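Local coordinates for sarcoplasmic calcium-binding proteins II, V, VI, and VII (Branchiostoma lanceolatum, PDB 2SAS), which binds calcium ions through EF-hand sites and seems to be more abundant in fast-contracting muscles, a distribution from which no functional role can be established, at residues I26-F31 / E61-L65. Residues are numbered along the deposited sequence.
With CA (calcium ion), chain B.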
loop_
_atom_site.group_PDB
_atom_site.type_symbol
_atom_site.label_atom_id
_atom_site.label_comp_id
_atom_site.label_asym_id
_atom_site.label_seq_id
_atom_site.Cartn_x
_atom_site.Cartn_y
_atom_site.Cartn_z
ATOM N N ILE A 26 17.759 3.446 1.408
ATOM C CA ILE A 26 17.781 3.808 2.802
ATOM C C ILE A 26 19.103 4.652 2.902
ATOM O O ILE A 26 20.113 4.139 2.412
ATOM C CB ILE A 26 17.859 2.689 3.884
ATOM C CG1 ILE A 26 16.917 1.489 3.649
ATOM C CG2 ILE A 26 17.510 3.309 5.277
ATOM C CD1 ILE A 26 15.481 1.865 3.233
ATOM N N GLN A 27 19.021 5.796 3.520
ATOM C CA GLN A 27 20.207 6.681 3.679
ATOM C C GLN A 27 19.962 7.570 4.886
ATOM O O GLN A 27 18.743 7.605 5.152
ATOM C CB GLN A 27 20.291 7.627 2.455
ATOM C CG GLN A 27 20.607 6.848 1.181
ATOM C CD GLN A 27 20.610 7.825 0.023
ATOM O OE1 GLN A 27 19.765 7.736 -0.877
ATOM N NE2 GLN A 27 21.584 8.688 0.123
ATOM N N ASP A 28 20.937 8.196 5.492
ATOM C CA ASP A 28 20.696 9.087 6.630
ATOM C C ASP A 28 19.518 10.022 6.360
ATOM O O ASP A 28 18.715 10.254 7.256
ATOM C CB ASP A 28 21.923 9.906 7.066
ATOM C CG ASP A 28 21.659 10.971 8.110
ATOM O OD1 ASP A 28 21.427 10.717 9.312
ATOM O OD2 ASP A 28 21.673 12.183 7.731
ATOM N N ASN A 29 19.369 10.551 5.163
ATOM C CA ASN A 29 18.277 11.474 4.908
ATOM C C ASN A 29 16.902 10.880 5.230
ATOM O O ASN A 29 15.962 11.683 5.485
ATOM C CB ASN A 29 18.369 12.143 3.562
ATOM C CG ASN A 29 18.048 11.273 2.361
ATOM O OD1 ASN A 29 18.159 10.048 2.423
ATOM N ND2 ASN A 29 17.625 11.909 1.270
ATOM N N ASP A 30 16.755 9.596 5.143
ATOM C CA ASP A 30 15.486 8.895 5.433
ATOM C C ASP A 30 15.239 9.082 6.962
ATOM O O ASP A 30 14.115 9.441 7.317
ATOM C CB ASP A 30 15.574 7.426 5.057
ATOM C CG ASP A 30 15.499 7.248 3.560
ATOM O OD1 ASP A 30 14.577 7.810 2.949
ATOM O OD2 ASP A 30 16.407 6.572 3.031
ATOM N N PHE A 31 16.273 8.863 7.715
ATOM C CA PHE A 31 16.272 9.032 9.171
ATOM C C PHE A 31 16.039 10.493 9.561
ATOM O O PHE A 31 15.359 10.788 10.572
ATOM C CB PHE A 31 17.553 8.407 9.774
ATOM C CG PHE A 31 17.590 6.905 9.617
ATOM C CD1 PHE A 31 17.897 6.311 8.408
ATOM C CD2 PHE A 31 17.189 6.085 10.680
ATOM C CE1 PHE A 31 17.861 4.933 8.227
ATOM C CE2 PHE A 31 17.149 4.687 10.552
ATOM C CZ PHE A 31 17.504 4.135 9.316
ATOM N N GLU A 61 20.759 3.881 15.234
ATOM C CA GLU A 61 20.030 2.889 14.442
ATOM C C GLU A 61 20.662 2.825 13.041
ATOM O O GLU A 61 21.107 1.701 12.596
ATOM C CB GLU A 61 18.559 3.171 14.362
ATOM C CG GLU A 61 17.650 2.015 13.997
ATOM C CD GLU A 61 16.296 2.349 13.463
ATOM O OE1 GLU A 61 15.729 3.282 14.072
ATOM O OE2 GLU A 61 15.816 1.748 12.515
ATOM N N TRP A 62 20.782 3.919 12.356
ATOM C CA TRP A 62 21.367 4.001 11.017
ATOM C C TRP A 62 22.755 3.328 10.970
ATOM O O TRP A 62 23.113 2.579 10.057
ATOM C CB TRP A 62 21.486 5.450 10.563
ATOM C CG TRP A 62 22.245 5.702 9.307
ATOM C CD1 TRP A 62 23.284 6.591 9.087
ATOM C CD2 TRP A 62 22.040 4.995 8.065
ATOM N NE1 TRP A 62 23.689 6.521 7.778
ATOM C CE2 TRP A 62 22.955 5.545 7.136
ATOM C CE3 TRP A 62 21.154 4.016 7.657
ATOM C CZ2 TRP A 62 22.969 5.115 5.810
ATOM C CZ3 TRP A 62 21.163 3.577 6.372
ATOM C CH2 TRP A 62 22.082 4.116 5.448
ATOM N N ARG A 63 23.535 3.640 11.993
ATOM C CA ARG A 63 24.880 3.106 12.171
ATOM C C ARG A 63 24.841 1.589 12.183
ATOM O O ARG A 63 25.628 0.937 11.489
ATOM C CB ARG A 63 25.517 3.637 13.443
ATOM C CG ARG A 63 26.911 3.191 13.789
ATOM C CD ARG A 63 27.789 4.370 14.129
ATOM N NE ARG A 63 27.343 5.597 13.457
ATOM C CZ ARG A 63 26.843 6.624 14.154
ATOM N NH1 ARG A 63 26.698 6.517 15.476
ATOM N NH2 ARG A 63 26.484 7.760 13.550
ATOM N N ASP A 64 23.943 1.009 12.950
ATOM C CA ASP A 64 23.869 -0.467 13.018
ATOM C C ASP A 64 23.329 -1.019 11.709
ATOM O O ASP A 64 23.768 -2.143 11.356
ATOM C CB ASP A 64 23.010 -0.917 14.191
ATOM C CG ASP A 64 23.011 -2.418 14.417
ATOM O OD1 ASP A 64 22.138 -3.079 13.815
ATOM O OD2 ASP A 64 23.822 -2.930 15.189
ATOM N N LEU A 65 22.411 -0.330 11.054
ATOM C CA LEU A 65 21.897 -0.880 9.788
ATOM C C LEU A 65 23.014 -0.782 8.728
ATOM O O LEU A 65 23.304 -1.819 8.095
ATOM C CB LEU A 65 20.579 -0.253 9.421
ATOM C CG LEU A 65 19.975 -0.552 8.042
ATOM C CD1 LEU A 65 19.563 -1.984 7.953
ATOM C CD2 LEU A 65 18.814 0.425 7.844
HETATM CA CA CA B . 15.514 6.920 0.874
#
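Starting at I26, methyl CG2 meets two side chains of 61-65: I26 CG2 lies 3.8 Å from W62 CZ3 and 4.1 Å from L65 CD2. The end of the side chain leads away from 61-65, and I26 also touches F14 and L18 of helix 4-18, while its backbone pairs with V77 in the short antiparallel sheet that couples the first two calcium loops. Next, the indole runs alongside the chain where it turns from loop into helix. I26 O and Q27 CA each approach W62 CH2 to 3.6 Å, and D28 N lies 3.7 Å from W62 CZ2, with Q27 C and D28 N over one face of the indole. No hydrogen bond crosses between the segments.

D30 OD2 accepts from Q27 N (2.8 Å, N-H...O angle 132°), tying the turn to the calcium ligand that ends the loop. This is the EF-hand helix-loop-helix, with Asp rather than the usual Glu as bidentate ligand in the twelfth position: D30 OD1 and OD2 are both 2.4 Å from the ion, and D19, N21, D23 and S25 complete the site. The helix that leaves this loop packs against helix 48-69, the entering helix of the second EF-hand, so the contact joins paired hands.

One residue beyond the ligand, F31 points toward 61-65. W62 CB sits 4.1 Å from the F31 ring centroid, 3° off its normal, a CH-pi contact; the W62 six-membered ring is oblique, planes at 41° and centroids 5.4 Å apart. At the F31 edge lie L65 CD2 (4.2 Å from F31 CZ) and E61 OE2 (3.8 Å from F31 CE2), the E61 carboxylate being salt-bridged to R106.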